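Local coordinates for protein TOXN (Pectobacterium atrosepticum, PDB 2XDB) that cleaves RNA within AAA(U/G) sequences as the toxin of a type III toxin-antitoxin system and is bound by the repeats of its ToxI RNA antitoxin, at residues 108-111 against 112-115; 116-119 against 120-124. All coordinates share one frame; numbering follows the deposited sequence.

Interaction 1: residues 108-111 against 112-115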
loop_
_atom_site.group_PDB
_atom_site.type_symbol
_atom_site.label_atom_id
_atom_site.label_comp_id
_atom_site.label_asym_id
_atom_site.label_seq_id
_atom_site.Cartn_x
_atom_site.Cartn_y
_atom_site.Cartn_z
ATOM N N THR A 108 2.730 17.137 14.055
ATOM C CA THR A 108 1.285 17.056 14.110
ATOM C C THR A 108 0.879 15.710 14.694
ATOM O O THR A 108 1.723 14.842 14.898
ATOM C CB THR A 108 0.738 17.142 12.705
ATOM O OG1 THR A 108 1.161 15.982 11.975
ATOM C CG2 THR A 108 1.293 18.373 12.026
ATOM N N PRO A 109 -0.417 15.529 14.969
ATOM C CA PRO A 109 -0.941 14.229 15.401
ATOM C C PRO A 109 -0.737 13.165 14.341
ATOM O O PRO A 109 -0.427 12.019 14.674
ATOM C CB PRO A 109 -2.440 14.494 15.559
ATOM C CG PRO A 109 -2.533 15.935 15.838
ATOM C CD PRO A 109 -1.448 16.577 15.022
ATOM N N TYR A 110 -0.929 13.536 13.080
ATOM C CA TYR A 110 -0.751 12.601 11.978
ATOM C C TYR A 110 0.636 11.984 12.059
ATOM O O TYR A 110 0.786 10.772 11.963
ATOM C CB TYR A 110 -0.944 13.319 10.648
ATOM C CG TYR A 110 -0.828 12.456 9.414
ATOM C CD1 TYR A 110 0.025 12.814 8.375
ATOM C CD2 TYR A 110 -1.573 11.294 9.279
ATOM C CE1 TYR A 110 0.136 12.042 7.234
ATOM C CE2 TYR A 110 -1.466 10.506 8.141
ATOM C CZ TYR A 110 -0.608 10.887 7.122
ATOM O OH TYR A 110 -0.498 10.116 5.992
ATOM N N LYS A 111 1.653 12.813 12.262
ATOM C CA LYS A 111 3.011 12.292 12.421
ATOM C C LYS A 111 3.083 11.262 13.541
ATOM O O LYS A 111 3.666 10.200 13.364
ATOM C CB LYS A 111 4.004 13.418 12.673
ATOM C CG LYS A 111 5.449 13.012 12.584
ATOM C CD LYS A 111 6.341 14.250 12.539
ATOM C CE LYS A 111 7.806 13.872 12.503
ATOM N NZ LYS A 111 8.726 15.037 12.639
ATOM N N ARG A 112 2.482 11.562 14.689
ATOM C CA ARG A 112 2.460 10.596 15.789
ATOM C C ARG A 112 1.851 9.269 15.350
ATOM O O ARG A 112 2.348 8.196 15.703
ATOM C CB ARG A 112 1.703 11.132 17.009
ATOM C CG ARG A 112 2.348 12.325 17.683
ATOM C CD ARG A 112 1.554 12.755 18.916
ATOM N NE ARG A 112 1.502 14.212 19.028
ATOM C CZ ARG A 112 0.442 14.952 18.712
ATOM N NH1 ARG A 112 0.483 16.276 18.838
ATOM N NH2 ARG A 112 -0.668 14.366 18.280
ATOM N N MET A 113 0.770 9.351 14.587
ATOM C CA MET A 113 0.080 8.164 14.106
ATOM C C MET A 113 1.008 7.385 13.190
ATOM O O MET A 113 1.154 6.170 13.329
ATOM C CB MET A 113 -1.206 8.546 13.352
ATOM C CG MET A 113 -2.219 7.426 13.264
ATOM S SD MET A 113 -3.483 7.684 12.017
ATOM C CE MET A 113 -2.460 7.813 10.555
ATOM N N LEU A 114 1.637 8.088 12.251
ATOM C CA LEU A 114 2.613 7.460 11.368
ATOM C C LEU A 114 3.625 6.637 12.176
ATOM O O LEU A 114 4.006 5.531 11.789
ATOM C CB LEU A 114 3.324 8.511 10.519
ATOM C CG LEU A 114 2.441 9.181 9.469
ATOM C CD1 LEU A 114 3.219 10.213 8.682
ATOM C CD2 LEU A 114 1.876 8.120 8.541
ATOM N N TYR A 115 4.035 7.165 13.317
ATOM C CA TYR A 115 5.049 6.490 14.102
ATOM C C TYR A 115 4.510 5.334 14.901
ATOM O O TYR A 115 5.252 4.418 15.245
ATOM C CB TYR A 115 5.777 7.464 15.008
ATOM C CG TYR A 115 6.900 8.155 14.300
ATOM C CD1 TYR A 115 7.828 7.429 13.561
ATOM C CD2 TYR A 115 7.034 9.527 14.356
ATOM C CE1 TYR A 115 8.859 8.064 12.908
ATOM C CE2 TYR A 115 8.064 10.168 13.716
ATOM C CZ TYR A 115 8.967 9.439 12.990
ATOM O OH TYR A 115 9.978 10.099 12.352
HETATM O O HOH W 1 10.913 12.431 13.101
#
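Y110 and L114, one helical turn apart, carry a local side-chain contact in the first two turns of helix 109-123 of the ToxN toxin. The start of this helix is a worked example of N-capping: T108 stands at the N-cap, and its OG1 accepts the backbone N-H of K111 at 3.2 Å. Backbone bonds of the i to i+4 kind follow, from M113 N to P109 O and from L114 N to Y110 O, while the one from R112 N to T108 O is weak. With CG anti to the backbone N (chi1 -178°), the Y110 ring stands out from the helix, leaning toward its C-terminal end. There L114 comes up over one face in a CH-pi contact, its CG 4.2 Å from the ring centroid. M113 adds its methyl CE obliquely, 3.8 Å from Y110 CE2. L114 also reaches L100 and L102, which joins this face of the helix to the preceding loop. K111 and Y115 run side by side, pointing the same way. The extended lysine chain carries NZ to the carbonyl oxygens of L102 and M105, two bonds that tie the ammonium group to that loop. Beside it, K111 CE lies 3.9 Å from Y115 CE2, and one water lies 2.6 Å from Y115 OH and, by a weak bond, 3.4 Å from K111 NZ.

Interaction 2: residues 116-119 against 120-124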
loop_
_atom_site.group_PDB
_atom_site.type_symbol
_atom_site.label_atom_id
_atom_site.label_comp_id
_atom_site.label_asym_id
_atom_site.label_seq_id
_atom_site.Cartn_x
_atom_site.Cartn_y
_atom_site.Cartn_z
ATOM N N LYS A 116 3.225 5.363 15.214
ATOM C CA LYS A 116 2.639 4.199 15.857
ATOM C C LYS A 116 2.469 3.123 14.793
ATOM O O LYS A 116 2.650 1.938 15.047
ATOM C CB LYS A 116 1.315 4.553 16.519
ATOM C CG LYS A 116 1.470 5.373 17.797
ATOM C CD LYS A 116 2.002 4.512 18.927
ATOM C CE LYS A 116 2.115 5.284 20.221
ATOM N NZ LYS A 116 2.819 4.478 21.262
ATOM N N GLN A 117 2.153 3.552 13.579
ATOM C CA GLN A 117 2.020 2.626 12.478
ATOM C C GLN A 117 3.360 1.980 12.113
ATOM O O GLN A 117 3.443 0.753 11.929
ATOM C CB GLN A 117 1.401 3.331 11.276
ATOM C CG GLN A 117 -0.092 3.537 11.396
ATOM C CD GLN A 117 -0.654 4.343 10.236
ATOM O OE1 GLN A 117 -0.017 5.283 9.761
ATOM N NE2 GLN A 117 -1.853 3.980 9.775
ATOM N N LEU A 118 4.402 2.808 12.007
ATOM C CA LEU A 118 5.719 2.344 11.560
ATOM C C LEU A 118 6.205 1.242 12.488
ATOM O O LEU A 118 6.700 0.205 12.048
ATOM C CB LEU A 118 6.726 3.491 11.575
ATOM C CG LEU A 118 7.803 3.585 10.501
ATOM C CD1 LEU A 118 9.064 4.159 11.104
ATOM C CD2 LEU A 118 8.090 2.250 9.868
ATOM N N GLN A 119 6.052 1.471 13.784
ATOM C CA GLN A 119 6.595 0.541 14.751
ATOM C C GLN A 119 5.886 -0.786 14.622
ATOM O O GLN A 119 6.488 -1.839 14.802
ATOM C CB GLN A 119 6.460 1.068 16.172
ATOM C CG GLN A 119 7.284 0.280 17.172
ATOM C CD GLN A 119 6.862 0.541 18.596
ATOM O OE1 GLN A 119 6.441 1.652 18.941
ATOM N NE2 GLN A 119 6.971 -0.479 19.437
ATOM N N PHE A 120 4.600 -0.745 14.310
ATOM C CA PHE A 120 3.869 -1.991 14.160
ATOM C C PHE A 120 4.270 -2.689 12.861
ATOM O O PHE A 120 4.605 -3.875 12.858
ATOM C CB PHE A 120 2.375 -1.751 14.205
ATOM C CG PHE A 120 1.581 -3.004 14.132
ATOM C CD1 PHE A 120 0.920 -3.353 12.970
ATOM C CD2 PHE A 120 1.518 -3.853 15.214
ATOM C CE1 PHE A 120 0.198 -4.518 12.898
ATOM C CE2 PHE A 120 0.794 -5.012 15.153
ATOM C CZ PHE A 120 0.132 -5.347 13.992
ATOM N N ILE A 121 4.238 -1.939 11.763
ATOM C CA ILE A 121 4.689 -2.439 10.472
ATOM C C ILE A 121 6.100 -3.045 10.524
ATOM O O ILE A 121 6.332 -4.145 10.031
ATOM C CB ILE A 121 4.685 -1.321 9.432
ATOM C CG1 ILE A 121 3.253 -0.887 9.113
ATOM C CG2 ILE A 121 5.410 -1.773 8.208
ATOM C CD1 ILE A 121 3.162 0.326 8.247
ATOM N N ARG A 122 7.048 -2.321 11.104
ATOM C CA ARG A 122 8.411 -2.822 11.187
ATOM C C ARG A 122 8.489 -4.150 11.950
ATOM O O ARG A 122 9.158 -5.072 11.526
ATOM C CB ARG A 122 9.323 -1.795 11.834
ATOM C CG ARG A 122 10.702 -2.339 12.147
ATOM C CD ARG A 122 11.613 -1.283 12.789
ATOM N NE ARG A 122 11.312 -1.047 14.201
ATOM C CZ ARG A 122 10.774 0.081 14.652
ATOM N NH1 ARG A 122 10.527 0.240 15.942
ATOM N NH2 ARG A 122 10.487 1.060 13.808
ATOM N N ALA A 123 7.787 -4.247 13.067
ATOM C CA ALA A 123 7.782 -5.470 13.851
ATOM C C ALA A 123 7.129 -6.606 13.086
ATOM O O ALA A 123 7.311 -7.767 13.421
ATOM C CB ALA A 123 7.067 -5.245 15.192
ATOM N N ASN A 124 6.369 -6.278 12.056
ATOM C CA ASN A 124 5.722 -7.306 11.252
ATOM C C ASN A 124 6.136 -7.307 9.788
ATOM O O ASN A 124 5.446 -7.891 8.946
ATOM C CB ASN A 124 4.218 -7.147 11.333
ATOM C CG ASN A 124 3.686 -7.534 12.667
ATOM O OD1 ASN A 124 3.584 -8.718 12.970
ATOM N ND2 ASN A 124 3.351 -6.543 13.490
#
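Q119 and R122 meet three residues apart on the surface of the helix, where R122 NH1 comes within 3.5 Å of Q119 CG. The arginine leaves the backbone with CG anti to N (chi1 171°) and then bends at chi3 (77°), which turns the guanidinium back along the helix until one face lies over Q119 CA. The amide and guanidinium planes are only 8° apart, but the touching is between the guanidinium and the aliphatic part of the glutamine, and the two chains cross rather than run together. I121, by contrast, lays CG1 against the backbone of the previous turn, 3.3 Å from Q117 O. That same oxygen accepts the N-H of I121 at 2.8 Å, and R122 N bonds L118 O at 2.7 Å. These are the regular i to i+4 bonds of the second half of helix 109-123, whose buried side packs on strands 3-6 and 69-73 of the antiparallel sheet, in a protein of the SH3 clan. Towards the C-terminal end of the helix A123 N bonds Q119 O at 3.2 Å. N124, at the N-cap position of helix 125-140, gives its ND2 to F120 O at 3.0 Å from above the carbonyl plane, and this nitrogen also lies 3.4 Å above the plane of the F120 ring, toward its rim. Further out, the F120 ring meets H72 and touches L71 on strand 69-73. Q117 NE2 is bonded to L81 O, and K116 NZ forms a salt bridge with E73.

How the interactions relate
Followed from the N terminus, the chain reaches both contacts within helix 109-123, after the six strands of the sheet. Interaction 1 comes first, where the loop following strand 97-99 turns into the helix, and interaction 2 begins at the very next residue and runs to the junction with helix 125-140. Each closes only single helical turns, and they follow end to end, neither nested nor crossed, with centres about 13 Å apart. Their outside partners differ: residues 108-115 tie the helix to the loop around L100 and L102, whereas residues 116-124 bring it against strands 3-6 and 69-73, nearer the chain's centre and the bound RNA.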